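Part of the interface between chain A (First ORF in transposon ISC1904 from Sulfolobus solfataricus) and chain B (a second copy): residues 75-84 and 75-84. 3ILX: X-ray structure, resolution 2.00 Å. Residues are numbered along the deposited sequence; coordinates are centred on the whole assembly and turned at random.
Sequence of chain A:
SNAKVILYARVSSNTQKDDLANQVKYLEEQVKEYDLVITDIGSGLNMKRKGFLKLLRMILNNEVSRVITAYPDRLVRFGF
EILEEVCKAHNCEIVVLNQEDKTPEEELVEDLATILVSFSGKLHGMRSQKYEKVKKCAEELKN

Chain A, residues 75-84: LVRFGFEILE
Chain B (75-84) LVRFGFEILE

How do the two copies meet? Each stretch runs as loop from Val A76 and Val B76 through Gly A79 and Gly B79, then turns into a helix at Phe A80 and Phe B80, and like residues face each other: the CA atoms of Phe A78 and Phe B78 lie 6.6 Å apart, those of Ile A82 and Ile B82 8.2 Å. The helices run nearly parallel, at 12°, with axes 10.7 Å apart at closest approach. No hydrogen bond crosses; the contact is apolar and buries 387 Å².

How are the phenylalanine side chains placed? The backbones are extended (phi/psi -131/150 at Phe A78, -130/153 at Phe B78), and both CA-to-CB bonds point toward the partner. With chi1 m (-70° and -71°) and chi2 -74° and -79°, the rings come face to face in an offset stack, planes at 3°, centroids 4.1 Å apart. Phe A78 CE2 lies 3.5 Å from Phe B78 CE2, each over a face of the other ring.

How do the isoleucines fill the space between the helices? Ile A82 and Ile B82 both point toward the partner with chi1 m and chi2 t. Ile A82 CG2 meets Ile B82 CG2 at 3.9 Å, while the CD1 ends reach the opposing loops: Ile A82 CD1 to Val B76 CG1 is 4.4 Å, Val A76 CG1 to Ile B82 CD1 4.3 Å. Both valines are m. The leucines, m then t, leave sideways but bring their ends nearer: Ile A82 CG2 to Leu B83 CD2 is 3.9 Å, Leu A83 CD2 to Ile B82 CG2 4.2 Å.

What does the start of each helix look like? Gly A79 (89/11) and Gly B79 (88/14) are N-caps with positive phi, which favours glycine. The Gly A79 O atom accepts from Leu A83 N at 3.1 Å; the equivalent bond from Leu B83 N to Gly B79 O, 3.3 Å, is weak. Phe A80 and Phe B80 are both t in chi1 (-170° and -166°), and their CA-to-CB bonds point away.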

# COMPACT_ATOMS: atom_id res chain seq x y z
N LEU A 75 -0.60 -3.07 10.92
CA LEU A 75 -1.68 -2.33 10.23
C LEU A 75 -1.78 -2.67 8.76
O LEU A 75 -2.86 -2.99 8.27
CB LEU A 75 -1.56 -0.79 10.42
CG LEU A 75 -2.18 -0.37 11.77
CD1 LEU A 75 -1.68 1.04 12.22
CD2 LEU A 75 -3.73 -0.48 11.73
N VAL A 76 -0.66 -2.55 8.05
CA VAL A 76 -0.62 -2.81 6.61
C VAL A 76 0.77 -3.25 6.20
O VAL A 76 1.76 -2.93 6.89
CB VAL A 76 -0.95 -1.54 5.74
CG1 VAL A 76 -2.45 -1.25 5.72
CG2 VAL A 76 -0.16 -0.32 6.22
N ARG A 77 0.85 -3.94 5.08
CA ARG A 77 2.14 -4.29 4.48
C ARG A 77 2.67 -3.12 3.62
O ARG A 77 3.86 -2.92 3.54
CB ARG A 77 1.99 -5.57 3.65
CG ARG A 77 3.18 -6.00 2.76
CD ARG A 77 4.40 -6.36 3.57
NE ARG A 77 4.11 -7.44 4.51
CZ ARG A 77 4.64 -7.57 5.73
NH1 ARG A 77 5.55 -6.70 6.20
NH2 ARG A 77 4.26 -8.59 6.50
N PHE A 78 1.78 -2.39 2.96
CA PHE A 78 2.19 -1.23 2.14
C PHE A 78 1.30 -0.08 2.55
O PHE A 78 0.15 -0.32 2.89
CB PHE A 78 1.92 -1.49 0.64
CG PHE A 78 2.84 -2.52 0.03
CD1 PHE A 78 4.19 -2.19 -0.24
CD2 PHE A 78 2.38 -3.80 -0.25
CE1 PHE A 78 5.07 -3.15 -0.80
CE2 PHE A 78 3.24 -4.78 -0.81
CZ PHE A 78 4.59 -4.46 -1.08
N GLY A 79 1.80 1.16 2.45
CA GLY A 79 0.96 2.36 2.62
C GLY A 79 0.85 2.84 4.05
O GLY A 79 0.04 3.73 4.37
N PHE A 80 1.68 2.29 4.93
CA PHE A 80 1.70 2.83 6.29
C PHE A 80 1.77 4.38 6.28
O PHE A 80 1.10 5.05 7.06
CB PHE A 80 2.81 2.20 7.15
CG PHE A 80 2.72 2.56 8.62
CD1 PHE A 80 1.92 1.84 9.48
CD2 PHE A 80 3.46 3.62 9.12
CE1 PHE A 80 1.85 2.16 10.84
CE2 PHE A 80 3.40 3.97 10.51
CZ PHE A 80 2.59 3.24 11.36
N GLU A 81 2.52 4.94 5.34
CA GLU A 81 2.69 6.39 5.23
C GLU A 81 1.38 7.06 4.86
O GLU A 81 1.10 8.14 5.33
CB GLU A 81 3.75 6.77 4.21
CG GLU A 81 5.15 6.24 4.51
CD GLU A 81 5.40 4.83 3.97
OE1 GLU A 81 4.45 4.05 3.66
OE2 GLU A 81 6.59 4.52 3.87
N ILE A 82 0.57 6.43 4.00
CA ILE A 82 -0.74 6.99 3.68
C ILE A 82 -1.57 7.03 4.97
O ILE A 82 -2.17 8.04 5.30
CB ILE A 82 -1.47 6.20 2.55
CG1 ILE A 82 -0.73 6.39 1.23
CG2 ILE A 82 -2.97 6.65 2.42
CD1 ILE A 82 -1.08 5.28 0.23
N LEU A 83 -1.56 5.94 5.74
CA LEU A 83 -2.34 5.96 6.98
C LEU A 83 -1.94 7.08 7.92
O LEU A 83 -2.79 7.67 8.59
CB LEU A 83 -2.27 4.62 7.73
CG LEU A 83 -2.82 3.45 6.94
CD1 LEU A 83 -2.59 2.18 7.77
CD2 LEU A 83 -4.34 3.62 6.64
N GLU A 84 -0.64 7.35 8.01
CA GLU A 84 -0.14 8.39 8.89
C GLU A 84 -0.62 9.78 8.43
O GLU A 84 -0.92 10.66 9.23
CB GLU A 84 1.38 8.38 8.89
CG GLU A 84 2.04 7.16 9.55
CD GLU A 84 3.57 7.31 9.56
OE1 GLU A 84 4.21 7.40 8.47
OE2 GLU A 84 4.13 7.37 10.65
N LEU B 75 -1.94 6.38 -9.50
CA LEU B 75 -1.86 6.87 -8.10
C LEU B 75 -0.98 6.00 -7.17
O LEU B 75 -0.09 6.50 -6.43
CB LEU B 75 -3.28 6.98 -7.50
CG LEU B 75 -4.06 8.21 -7.96
CD1 LEU B 75 -5.50 7.94 -7.68
CD2 LEU B 75 -3.55 9.38 -7.12
N VAL B 76 -1.22 4.69 -7.22
CA VAL B 76 -0.48 3.79 -6.32
C VAL B 76 -0.40 2.42 -6.95
O VAL B 76 -1.20 2.10 -7.84
CB VAL B 76 -1.15 3.65 -4.92
CG1 VAL B 76 -1.06 4.93 -4.17
CG2 VAL B 76 -2.62 3.16 -5.03
N ARG B 77 0.54 1.62 -6.46
CA ARG B 77 0.73 0.24 -6.88
C ARG B 77 -0.08 -0.66 -5.94
O ARG B 77 -0.68 -1.67 -6.37
CB ARG B 77 2.24 -0.11 -6.81
CG ARG B 77 2.60 -1.58 -7.06
CD ARG B 77 2.14 -2.10 -8.45
NE ARG B 77 2.87 -1.43 -9.52
CZ ARG B 77 2.39 -1.18 -10.74
NH1 ARG B 77 1.15 -1.55 -11.09
NH2 ARG B 77 3.16 -0.57 -11.63
N PHE B 78 -0.11 -0.27 -4.67
CA PHE B 78 -0.89 -0.94 -3.65
C PHE B 78 -1.70 0.07 -2.89
O PHE B 78 -1.29 1.23 -2.77
CB PHE B 78 0.03 -1.68 -2.64
CG PHE B 78 0.70 -2.90 -3.21
CD1 PHE B 78 -0.01 -4.08 -3.34
CD2 PHE B 78 2.04 -2.85 -3.63
CE1 PHE B 78 0.59 -5.22 -3.86
CE2 PHE B 78 2.65 -3.97 -4.18
CZ PHE B 78 1.93 -5.16 -4.30
N GLY B 79 -2.83 -0.37 -2.34
CA GLY B 79 -3.60 0.46 -1.41
C GLY B 79 -4.61 1.37 -2.06
O GLY B 79 -5.12 2.29 -1.42
N PHE B 80 -4.91 1.13 -3.33
CA PHE B 80 -5.97 1.91 -3.98
C PHE B 80 -7.23 1.96 -3.09
O PHE B 80 -7.91 2.99 -3.04
CB PHE B 80 -6.32 1.33 -5.35
CG PHE B 80 -7.14 2.26 -6.20
CD1 PHE B 80 -6.54 3.31 -6.90
CD2 PHE B 80 -8.53 2.07 -6.32
CE1 PHE B 80 -7.32 4.19 -7.73
CE2 PHE B 80 -9.33 2.95 -7.14
CZ PHE B 80 -8.71 4.01 -7.83
N GLU B 81 -7.53 0.87 -2.40
CA GLU B 81 -8.77 0.78 -1.59
C GLU B 81 -8.75 1.79 -0.47
O GLU B 81 -9.78 2.37 -0.14
CB GLU B 81 -8.97 -0.61 -0.97
CG GLU B 81 -9.28 -1.75 -1.96
CD GLU B 81 -8.02 -2.34 -2.58
OE1 GLU B 81 -6.89 -1.81 -2.35
OE2 GLU B 81 -8.15 -3.35 -3.30
N ILE B 82 -7.59 2.00 0.13
CA ILE B 82 -7.49 2.98 1.18
C ILE B 82 -7.78 4.39 0.65
O ILE B 82 -8.51 5.17 1.29
CB ILE B 82 -6.13 2.91 1.88
CG1 ILE B 82 -6.01 1.61 2.67
CG2 ILE B 82 -5.96 4.11 2.84
CD1 ILE B 82 -4.56 1.28 3.03
N LEU B 83 -7.19 4.73 -0.50
CA LEU B 83 -7.41 6.03 -1.09
C LEU B 83 -8.88 6.18 -1.44
O LEU B 83 -9.44 7.27 -1.30
CB LEU B 83 -6.52 6.29 -2.31
CG LEU B 83 -5.00 6.37 -2.07
CD1 LEU B 83 -4.25 6.56 -3.42
CD2 LEU B 83 -4.60 7.46 -1.05
N GLU B 84 -9.54 5.09 -1.82
CA GLU B 84 -10.96 5.14 -2.10
C GLU B 84 -11.80 5.44 -0.87
O GLU B 84 -12.82 6.13 -0.97
CB GLU B 84 -11.43 3.81 -2.63
CG GLU B 84 -10.89 3.50 -4.00
CD GLU B 84 -11.51 2.26 -4.52
OE1 GLU B 84 -11.18 1.18 -3.98
OE2 GLU B 84 -12.34 2.36 -5.45